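Uncharacterized protein BF1531 (Bacteroides fragilis, PDB 3SLR) is of unknown function but carries a magnesium-binding phosphatase domain that resembles the haloacid dehalogenase (HAD) superfamily and may hydrolyse ester bonds. Local coordinates at residues A[229-234]-A[286-290]; A[262-266]-A[295-299]; A[277-283]-A[307-313]. All coordinates share one frame; numbering follows the deposited sequence.

Contact 1 of 3, residues A[229-234]-A[286-290]; sequences LDNTIW and AKEPF. With MG (magnesium ion), chain B.
L229 and A286 have the nearest CA atoms of the two segments, 7.7 Å apart, and the interval between loop 229-234 and helix turn 286-290 is bridged almost wholly by side chains. L229 spreads its two methyls over the helix: CD1 meets A286 CB at 3.6 Å, while CD2 comes to the edge of the F290 ring, 3.7 Å from CZ. I233 CD1 reaches the same CZ at 3.7 Å, running at about a right angle to the phenylalanine. A small alanine lets the leucine come this close. The loop follows strand 224-227 and carries a DxDxT sequence (D228, D230, T232) that fits the HAD-type phosphatase motif; D230 O binds magnesium at 2.3 Å, and D228 and D336 complete the protein ligands. With CG between its backbone N and carbonyl carbon (chi1 59°), W234 folds its indole back over its own loop, one face above L229 O. Its NE1 donates to the anti lone pair of D230 OD1 at 2.8 Å (157°), and V238 N holds that oxygen too, which fixes the rotation of the carboxylate. A286 O lies at the edge of the six-membered ring, 3.7 Å from W234 CH2, and P289 CG touches the same CH2 at 3.6 Å. The helix kinks here: P289 has no N-H to give, F290 N makes no bond back, and A286 O is buried without a polar partner.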
loop_
_atom_site.group_PDB
_atom_site.type_symbol
_atom_site.label_atom_id
_atom_site.label_comp_id
_atom_site.label_asym_id
_atom_site.label_seq_id
_atom_site.Cartn_x
_atom_site.Cartn_y
_atom_site.Cartn_z
ATOM N N LEU A 229 17.887 14.479 9.119
ATOM C CA LEU A 229 17.269 15.483 9.985
ATOM C C LEU A 229 16.963 16.783 9.236
ATOM O O LEU A 229 15.800 17.105 8.985
ATOM C CB LEU A 229 18.147 15.754 11.216
ATOM C CG LEU A 229 18.356 14.589 12.195
ATOM C CD1 LEU A 229 19.328 14.975 13.322
ATOM C CD2 LEU A 229 17.026 14.086 12.769
ATOM N N ASP A 230 17.999 17.528 8.867
ATOM C CA ASP A 230 17.783 18.862 8.293
ATOM C C ASP A 230 16.949 18.826 7.008
ATOM O O ASP A 230 17.315 18.174 6.027
ATOM C CB ASP A 230 19.112 19.581 8.037
ATOM C CG ASP A 230 19.829 19.981 9.321
ATOM O OD1 ASP A 230 19.175 20.376 10.323
ATOM O OD2 ASP A 230 21.077 19.926 9.320
ATOM N N ASN A 231 15.834 19.546 7.020
ATOM C CA ASN A 231 14.943 19.625 5.872
ATOM C C ASN A 231 14.282 18.293 5.516
ATOM O O ASN A 231 13.692 18.150 4.452
ATOM C CB ASN A 231 15.643 20.256 4.667
ATOM C CG ASN A 231 15.942 21.730 4.892
ATOM O OD1 ASN A 231 15.092 22.484 5.389
ATOM N ND2 ASN A 231 17.156 22.147 4.549
ATOM N N THR A 232 14.367 17.338 6.435
ATOM C CA THR A 232 13.651 16.078 6.289
ATOM C C THR A 232 12.576 15.969 7.364
ATOM O O THR A 232 11.385 15.871 7.032
ATOM C CB THR A 232 14.620 14.855 6.284
ATOM O OG1 THR A 232 15.489 14.962 5.154
ATOM C CG2 THR A 232 13.850 13.552 6.160
ATOM N N ILE A 233 12.963 16.039 8.639
ATOM C CA ILE A 233 11.961 16.057 9.716
ATOM C C ILE A 233 11.705 17.442 10.339
ATOM O O ILE A 233 10.805 17.599 11.153
ATOM C CB ILE A 233 12.232 15.007 10.817
ATOM C CG1 ILE A 233 13.459 15.387 11.664
ATOM C CG2 ILE A 233 12.373 13.619 10.193
ATOM C CD1 ILE A 233 13.530 14.647 12.990
ATOM N N TRP A 234 12.513 18.432 9.974
ATOM C CA TRP A 234 12.250 19.824 10.348
ATOM C C TRP A 234 12.776 20.715 9.235
ATOM O O TRP A 234 13.641 20.304 8.471
ATOM C CB TRP A 234 12.877 20.213 11.706
ATOM C CG TRP A 234 14.395 20.051 11.811
ATOM C CD1 TRP A 234 15.349 20.655 11.033
ATOM C CD2 TRP A 234 15.111 19.252 12.769
ATOM N NE1 TRP A 234 16.611 20.263 11.440
ATOM C CE2 TRP A 234 16.489 19.407 12.504
ATOM C CE3 TRP A 234 14.718 18.409 13.818
ATOM C CZ2 TRP A 234 17.475 18.748 13.251
ATOM C CZ3 TRP A 234 15.695 17.765 14.561
ATOM C CH2 TRP A 234 17.058 17.940 14.276
ATOM N N ALA A 286 22.691 17.782 16.745
ATOM C CA ALA A 286 21.608 17.050 16.111
ATOM C C ALA A 286 20.587 16.588 17.132
ATOM O O ALA A 286 19.400 16.529 16.832
ATOM C CB ALA A 286 22.156 15.845 15.332
ATOM N N LYS A 287 21.046 16.247 18.332
ATOM C CA LYS A 287 20.148 15.781 19.393
ATOM C C LYS A 287 19.439 16.924 20.122
ATOM O O LYS A 287 18.400 16.716 20.745
ATOM C CB LYS A 287 20.902 14.937 20.418
ATOM C CG LYS A 287 21.292 13.551 19.909
ATOM C CD LYS A 287 22.122 12.784 20.933
ATOM C CE LYS A 287 22.246 11.311 20.518
ATOM N NZ LYS A 287 22.886 10.459 21.565
ATOM N N GLU A 288 20.008 18.120 20.056
ATOM C CA GLU A 288 19.484 19.236 20.844
ATOM C C GLU A 288 17.998 19.553 20.624
ATOM O O GLU A 288 17.272 19.750 21.594
ATOM C CB GLU A 288 20.342 20.489 20.670
ATOM C CG GLU A 288 21.028 20.915 21.960
ATOM C CD GLU A 288 21.741 22.241 21.829
ATOM O OE1 GLU A 288 22.254 22.532 20.723
ATOM O OE2 GLU A 288 21.775 22.995 22.826
ATOM N N PRO A 289 17.535 19.586 19.360
ATOM C CA PRO A 289 16.108 19.877 19.169
ATOM C C PRO A 289 15.208 18.819 19.799
ATOM O O PRO A 289 14.184 19.177 20.367
ATOM C CB PRO A 289 15.946 19.888 17.646
ATOM C CG PRO A 289 17.301 20.174 17.115
ATOM C CD PRO A 289 18.256 19.507 18.078
ATOM N N PHE A 290 15.584 17.540 19.704
ATOM C CA PHE A 290 14.822 16.484 20.365
ATOM C C PHE A 290 14.731 16.755 21.854
ATOM O O PHE A 290 13.686 16.548 22.473
ATOM C CB PHE A 290 15.470 15.107 20.142
ATOM C CG PHE A 290 15.423 14.632 18.717
ATOM C CD1 PHE A 290 16.403 15.011 17.810
ATOM C CD2 PHE A 290 14.401 13.797 18.281
ATOM C CE1 PHE A 290 16.365 14.573 16.493
ATOM C CE2 PHE A 290 14.358 13.345 16.967
ATOM C CZ PHE A 290 15.341 13.739 16.066
HETATM MG MG MG B . 18.885 17.089 4.735
HETATM O O HOH W 1 19.382 19.013 3.283
HETATM O O HOH W 2 20.832 17.686 5.560
HETATM O O HOH W 3 20.440 15.700 3.595
#

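Contact 2 of 3, residues A[262-266]-A[295-299]; sequences QEWVK and EMVLK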
loop_
_atom_site.group_PDB
_atom_site.type_symbol
_atom_site.label_atom_id
_atom_site.label_comp_id
_atom_site.label_asym_id
_atom_site.label_seq_id
_atom_site.Cartn_x
_atom_site.Cartn_y
_atom_site.Cartn_z
ATOM N N GLN A 262 6.185 14.271 11.023
ATOM C CA GLN A 262 6.684 13.624 12.243
ATOM C C GLN A 262 5.594 12.789 12.904
ATOM O O GLN A 262 5.878 11.757 13.491
ATOM C CB GLN A 262 7.214 14.645 13.248
ATOM C CG GLN A 262 8.565 15.215 12.892
ATOM C CD GLN A 262 9.161 16.025 14.025
ATOM O OE1 GLN A 262 8.917 15.745 15.206
ATOM N NE2 GLN A 262 9.958 17.020 13.672
ATOM N N GLU A 263 4.339 13.233 12.802
ATOM C CA GLU A 263 3.228 12.462 13.364
ATOM C C GLU A 263 3.045 11.109 12.658
ATOM O O GLU A 263 2.656 10.124 13.279
ATOM C CB GLU A 263 1.932 13.286 13.321
ATOM C CG GLU A 263 1.974 14.454 14.289
ATOM C CD GLU A 263 0.858 15.464 14.072
ATOM O OE1 GLU A 263 0.156 15.388 13.035
ATOM O OE2 GLU A 263 0.703 16.354 14.941
ATOM N N TRP A 264 3.303 11.084 11.357
ATOM C CA TRP A 264 3.284 9.847 10.586
ATOM C C TRP A 264 4.408 8.922 11.074
ATOM O O TRP A 264 4.205 7.725 11.264
ATOM C CB TRP A 264 3.458 10.180 9.100
ATOM C CG TRP A 264 3.397 9.004 8.150
ATOM C CD1 TRP A 264 2.274 8.346 7.731
ATOM C CD2 TRP A 264 4.500 8.379 7.485
ATOM N NE1 TRP A 264 2.615 7.342 6.856
ATOM C CE2 TRP A 264 3.972 7.340 6.687
ATOM C CE3 TRP A 264 5.883 8.592 7.492
ATOM C CZ2 TRP A 264 4.777 6.522 5.897
ATOM C CZ3 TRP A 264 6.682 7.773 6.704
ATOM C CH2 TRP A 264 6.126 6.749 5.920
ATOM N N VAL A 265 5.589 9.488 11.287
ATOM C CA VAL A 265 6.726 8.693 11.764
ATOM C C VAL A 265 6.401 8.112 13.140
ATOM O O VAL A 265 6.691 6.944 13.427
ATOM C CB VAL A 265 8.007 9.519 11.793
ATOM C CG1 VAL A 265 9.171 8.718 12.432
ATOM C CG2 VAL A 265 8.366 9.960 10.370
ATOM N N LYS A 266 5.784 8.933 13.978
ATOM C CA LYS A 266 5.370 8.513 15.308
ATOM C C LYS A 266 4.440 7.303 15.248
ATOM O O LYS A 266 4.560 6.385 16.061
ATOM C CB LYS A 266 4.676 9.679 16.027
ATOM C CG LYS A 266 4.172 9.334 17.425
ATOM C CD LYS A 266 3.570 10.572 18.101
ATOM C CE LYS A 266 3.455 10.387 19.608
ATOM N NZ LYS A 266 2.070 10.045 20.019
ATOM N N GLU A 295 8.278 21.771 20.457
ATOM C CA GLU A 295 7.418 21.526 19.306
ATOM C C GLU A 295 7.755 20.236 18.580
ATOM O O GLU A 295 7.024 19.829 17.693
ATOM C CB GLU A 295 7.439 22.688 18.306
ATOM C CG GLU A 295 6.469 23.814 18.633
ATOM C CD GLU A 295 5.039 23.332 18.852
ATOM O OE1 GLU A 295 4.379 22.910 17.878
ATOM O OE2 GLU A 295 4.575 23.368 20.009
HETATM N N MSE A 296 8.858 19.594 18.949
HETATM C CA MSE A 296 9.185 18.302 18.355
HETATM C C MSE A 296 8.115 17.268 18.712
HETATM O O MSE A 296 7.714 17.139 19.872
HETATM C CB MSE A 296 10.564 17.817 18.828
HETATM C CG MSE A 296 11.733 18.639 18.296
HETATM SE SE MSE A 296 12.080 18.348 16.403
HETATM C CE MSE A 296 12.758 16.503 16.476
ATOM N N VAL A 297 7.644 16.534 17.710
ATOM C CA VAL A 297 6.759 15.398 17.957
ATOM C C VAL A 297 7.594 14.180 18.328
ATOM O O VAL A 297 7.327 13.504 19.325
ATOM C CB VAL A 297 5.867 15.098 16.728
ATOM C CG1 VAL A 297 5.020 13.853 16.959
ATOM C CG2 VAL A 297 4.965 16.289 16.444
ATOM N N LEU A 298 8.615 13.910 17.527
ATOM C CA LEU A 298 9.566 12.840 17.829
ATOM C C LEU A 298 10.477 13.240 18.987
ATOM O O LEU A 298 10.956 14.372 19.040
ATOM C CB LEU A 298 10.397 12.517 16.585
ATOM C CG LEU A 298 9.566 12.015 15.399
ATOM C CD1 LEU A 298 10.433 11.758 14.175
ATOM C CD2 LEU A 298 8.821 10.756 15.807
ATOM N N LYS A 299 10.698 12.316 19.920
ATOM C CA LYS A 299 11.631 12.531 21.029
ATOM C C LYS A 299 12.771 11.517 20.917
ATOM O O LYS A 299 12.688 10.564 20.140
ATOM C CB LYS A 299 10.916 12.349 22.366
ATOM C CG LYS A 299 9.657 13.187 22.530
ATOM C CD LYS A 299 9.924 14.672 22.403
ATOM C CE LYS A 299 8.627 15.456 22.601
ATOM N NZ LYS A 299 8.810 16.925 22.555
#
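M296, a selenomethionine, meets Q262 first: its SE lies 3.7 Å from Q262 NE2, and its chain, bent at chi2 and chi3, crosses the glutamine at about a right angle. That flexible, apolar chain also fills in against W234 and F290. At V297 the backbone takes over. V297 N donates to Q262 OE1 at 2.9 Å along a bent path (135°), coming from 30° off the carbonyl plane. The branched side chain of V297 sits on the helix flank, CG1 3.8 Å from K266 CD and a little farther, 4.1 Å, from E263 CG; the aliphatic parts of two charged residues cover it, and the amine end of K266 leads away. L298 N then reaches the same Q262 OE1 at 3.0 Å, here almost straight (172°). The leucine's CD1 packs 3.7 Å from CG1 of V265, a valine that in turn rests on L225 and L227 of the central strand 224-227. Beyond it K299 folds back, NZ bonding to M296 O at 2.9 Å and tying the lysine back to the loop backbone. The contact thus joins helix 255-270 to the loop that leads into edge strand 305-309. Glutamine suits this buried place because its amide serves both ways: OE1 takes two successive N-H groups, while NE2 donates to I233 O of the magnesium-binding loop, an arrangement that settles which way round the amide lies.

Contact 3 of 3, residues A[277-283]-A[307-313]; sequences VCSKNNE and VANWENK
K313 NZ is gripped from several sides: it donates to C278 O at 2.9 Å and to water 5 at 2.8 Å, forms a salt bridge with D335 and a weak bond with D228. The long, extended lysine runs from the start of helix 313-324 across the end of strand 274-280, its CB 3.8 Å from C278 SG. Beside it, strands 277-280 and 307-309 run parallel, 8° apart, as the two strands of a beta-alpha-beta unit. V277 O accepts from V307 N, S279 N donates to V307 O at 3.0 Å, and S279 O accepts from N309 N. A308 has only a methyl, which lets E283 CA, at the start of helix 283-292, approach CB to 3.7 Å. W310 lays one indole face over the backbone of K280 and N281, CZ2 3.7 Å from N281 CA, and water 7 joins its NE1 to N282 ND2. K280 turns its amine to E340. N309 OD1 takes E311 N at 2.8 Å, an Asx turn that shapes the exit from the strand. Bonded firmly to D335 and weakly to the magnesium ligand D228, the K313 amine ties both to strand 274-280 and helps position them, consistent with the lysine at this helix start in HAD phosphatases.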
loop_
_atom_site.group_PDB
_atom_site.type_symbol
_atom_site.label_atom_id
_atom_site.label_comp_id
_atom_site.label_asym_id
_atom_site.label_seq_id
_atom_site.Cartn_x
_atom_site.Cartn_y
_atom_site.Cartn_z
ATOM N N VAL A 277 18.253 7.490 13.029
ATOM C CA VAL A 277 18.660 8.748 12.415
ATOM C C VAL A 277 20.020 8.574 11.744
ATOM O O VAL A 277 20.898 7.882 12.270
ATOM C CB VAL A 277 18.689 9.911 13.461
ATOM C CG1 VAL A 277 19.464 11.112 12.924
ATOM C CG2 VAL A 277 17.265 10.320 13.848
ATOM N N CYS A 278 20.180 9.180 10.572
ATOM C CA CYS A 278 21.454 9.186 9.864
ATOM C C CYS A 278 21.659 10.565 9.255
ATOM O O CYS A 278 21.041 10.915 8.252
ATOM C CB CYS A 278 21.494 8.106 8.770
ATOM S SG CYS A 278 23.147 7.929 7.986
ATOM N N SER A 279 22.520 11.356 9.890
ATOM C CA SER A 279 22.604 12.779 9.605
ATOM C C SER A 279 24.056 13.267 9.545
ATOM O O SER A 279 24.906 12.805 10.306
ATOM C CB SER A 279 21.821 13.549 10.676
ATOM O OG SER A 279 21.961 14.959 10.552
ATOM N N LYS A 280 24.327 14.184 8.621
ATOM C CA LYS A 280 25.603 14.891 8.550
ATOM C C LYS A 280 25.526 16.046 9.542
ATOM O O LYS A 280 25.029 17.118 9.208
ATOM C CB LYS A 280 25.804 15.445 7.136
ATOM C CG LYS A 280 27.058 14.986 6.394
ATOM C CD LYS A 280 27.090 13.495 6.191
ATOM C CE LYS A 280 28.053 13.068 5.070
ATOM N NZ LYS A 280 27.597 13.451 3.692
ATOM N N ASN A 281 25.985 15.811 10.768
ATOM C CA ASN A 281 25.916 16.802 11.837
ATOM C C ASN A 281 26.795 16.377 13.001
ATOM O O ASN A 281 27.114 15.195 13.165
ATOM C CB ASN A 281 24.474 16.946 12.362
ATOM C CG ASN A 281 23.676 18.033 11.649
ATOM O OD1 ASN A 281 22.570 17.782 11.149
ATOM N ND2 ASN A 281 24.214 19.241 11.615
ATOM N N ASN A 282 27.185 17.352 13.812
ATOM C CA ASN A 282 27.692 17.072 15.135
ATOM C C ASN A 282 26.583 16.417 15.954
ATOM O O ASN A 282 25.440 16.893 15.953
ATOM C CB ASN A 282 28.152 18.380 15.787
ATOM C CG ASN A 282 28.483 18.216 17.254
ATOM O OD1 ASN A 282 27.637 18.437 18.124
ATOM N ND2 ASN A 282 29.721 17.819 17.539
ATOM N N GLU A 283 26.900 15.328 16.646
ATOM C CA GLU A 283 25.862 14.578 17.349
ATOM C C GLU A 283 25.138 15.425 18.393
ATOM O O GLU A 283 23.905 15.391 18.486
ATOM C CB GLU A 283 26.432 13.323 18.002
ATOM C CG GLU A 283 25.383 12.465 18.694
ATOM C CD GLU A 283 25.999 11.357 19.526
ATOM O OE1 GLU A 283 26.522 10.393 18.931
ATOM O OE2 GLU A 283 25.968 11.459 20.773
ATOM N N VAL A 307 22.621 8.174 14.668
ATOM C CA VAL A 307 23.946 8.343 14.077
ATOM C C VAL A 307 24.057 9.711 13.436
ATOM O O VAL A 307 23.394 9.995 12.445
ATOM C CB VAL A 307 24.245 7.260 13.008
ATOM C CG1 VAL A 307 25.624 7.484 12.385
ATOM C CG2 VAL A 307 24.150 5.878 13.615
ATOM N N ALA A 308 24.869 10.574 14.037
ATOM C CA ALA A 308 25.145 11.888 13.480
ATOM C C ALA A 308 26.651 12.101 13.489
ATOM O O ALA A 308 27.268 12.157 14.551
ATOM C CB ALA A 308 24.454 12.988 14.310
ATOM N N ASN A 309 27.232 12.229 12.303
ATOM C CA ASN A 309 28.648 12.532 12.176
ATOM C C ASN A 309 28.892 13.037 10.776
ATOM O O ASN A 309 27.943 13.283 10.036
ATOM C CB ASN A 309 29.509 11.301 12.475
ATOM C CG ASN A 309 29.203 10.131 11.553
ATOM O OD1 ASN A 309 29.146 10.283 10.338
ATOM N ND2 ASN A 309 29.001 8.961 12.136
ATOM N N TRP A 310 30.156 13.166 10.395
ATOM C CA TRP A 310 30.494 13.772 9.110
ATOM C C TRP A 310 30.969 12.744 8.089
ATOM O O TRP A 310 31.472 13.089 7.012
ATOM C CB TRP A 310 31.507 14.901 9.316
ATOM C CG TRP A 310 30.962 15.957 10.238
ATOM C CD1 TRP A 310 31.251 16.126 11.564
ATOM C CD2 TRP A 310 30.005 16.974 9.907
ATOM N NE1 TRP A 310 30.535 17.187 12.075
ATOM C CE2 TRP A 310 29.770 17.727 11.075
ATOM C CE3 TRP A 310 29.331 17.322 8.732
ATOM C CZ2 TRP A 310 28.888 18.811 11.105
ATOM C CZ3 TRP A 310 28.454 18.398 8.763
ATOM C CH2 TRP A 310 28.243 19.129 9.941
ATOM N N GLU A 311 30.767 11.477 8.424
ATOM C CA GLU A 311 31.108 10.376 7.524
ATOM C C GLU A 311 30.009 10.109 6.498
ATOM O O GLU A 311 28.852 10.489 6.703
ATOM C CB GLU A 311 31.396 9.114 8.337
ATOM C CG GLU A 311 32.751 9.157 9.012
ATOM C CD GLU A 311 33.871 9.294 7.992
ATOM O OE1 GLU A 311 34.183 8.287 7.314
ATOM O OE2 GLU A 311 34.416 10.411 7.848
ATOM N N ASN A 312 30.372 9.463 5.395
ATOM C CA ASN A 312 29.402 9.159 4.350
ATOM C C ASN A 312 28.256 8.318 4.908
ATOM O O ASN A 312 28.448 7.496 5.805
ATOM C CB ASN A 312 30.073 8.464 3.162
ATOM C CG ASN A 312 30.398 7.009 3.442
ATOM O OD1 ASN A 312 29.544 6.131 3.304
ATOM N ND2 ASN A 312 31.640 6.743 3.830
ATOM N N LYS A 313 27.051 8.537 4.396
ATOM C CA LYS A 313 25.887 7.879 4.970
ATOM C C LYS A 313 25.847 6.369 4.682
ATOM O O LYS A 313 25.290 5.600 5.463
ATOM C CB LYS A 313 24.610 8.587 4.524
ATOM C CG LYS A 313 24.568 10.019 5.027
ATOM C CD LYS A 313 23.185 10.619 4.914
ATOM C CE LYS A 313 23.141 11.971 5.589
ATOM N NZ LYS A 313 21.749 12.381 5.905
HETATM O O HOH W 4 26.296 11.084 7.974
HETATM O O HOH W 5 22.660 14.951 6.367
HETATM O O HOH W 6 27.134 10.487 2.346
HETATM O O HOH W 7 31.101 18.444 14.885
HETATM O O HOH W 8 26.322 9.631 16.348
HETATM O O HOH W 9 29.091 13.713 15.790
#

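Overall arrangement
All three contacts lie in the phosphatase domain, built on the four-stranded parallel sheet 305-309, 274-280, 224-227, 331-334; the five-stranded sheet belongs to the N-terminal part. Contact 1 is the middle one, its centre 11 Å from those of the others, while the centres of contacts 2 and 3 are about 20 Å apart, nearest atoms about 7 Å. Their segments alternate along the chain: 229-234, 262-266, 277-283, 286-290, 295-299, 307-313. Helix 283-292 of contact 1 is the crossover between the strands of contact 3, and contacts 1 and 2 touch through F290 with M296 and L298, and through I233 O with Q262. The magnesium loop is thereby held from the sheet, the crossover helix and helix 255-270.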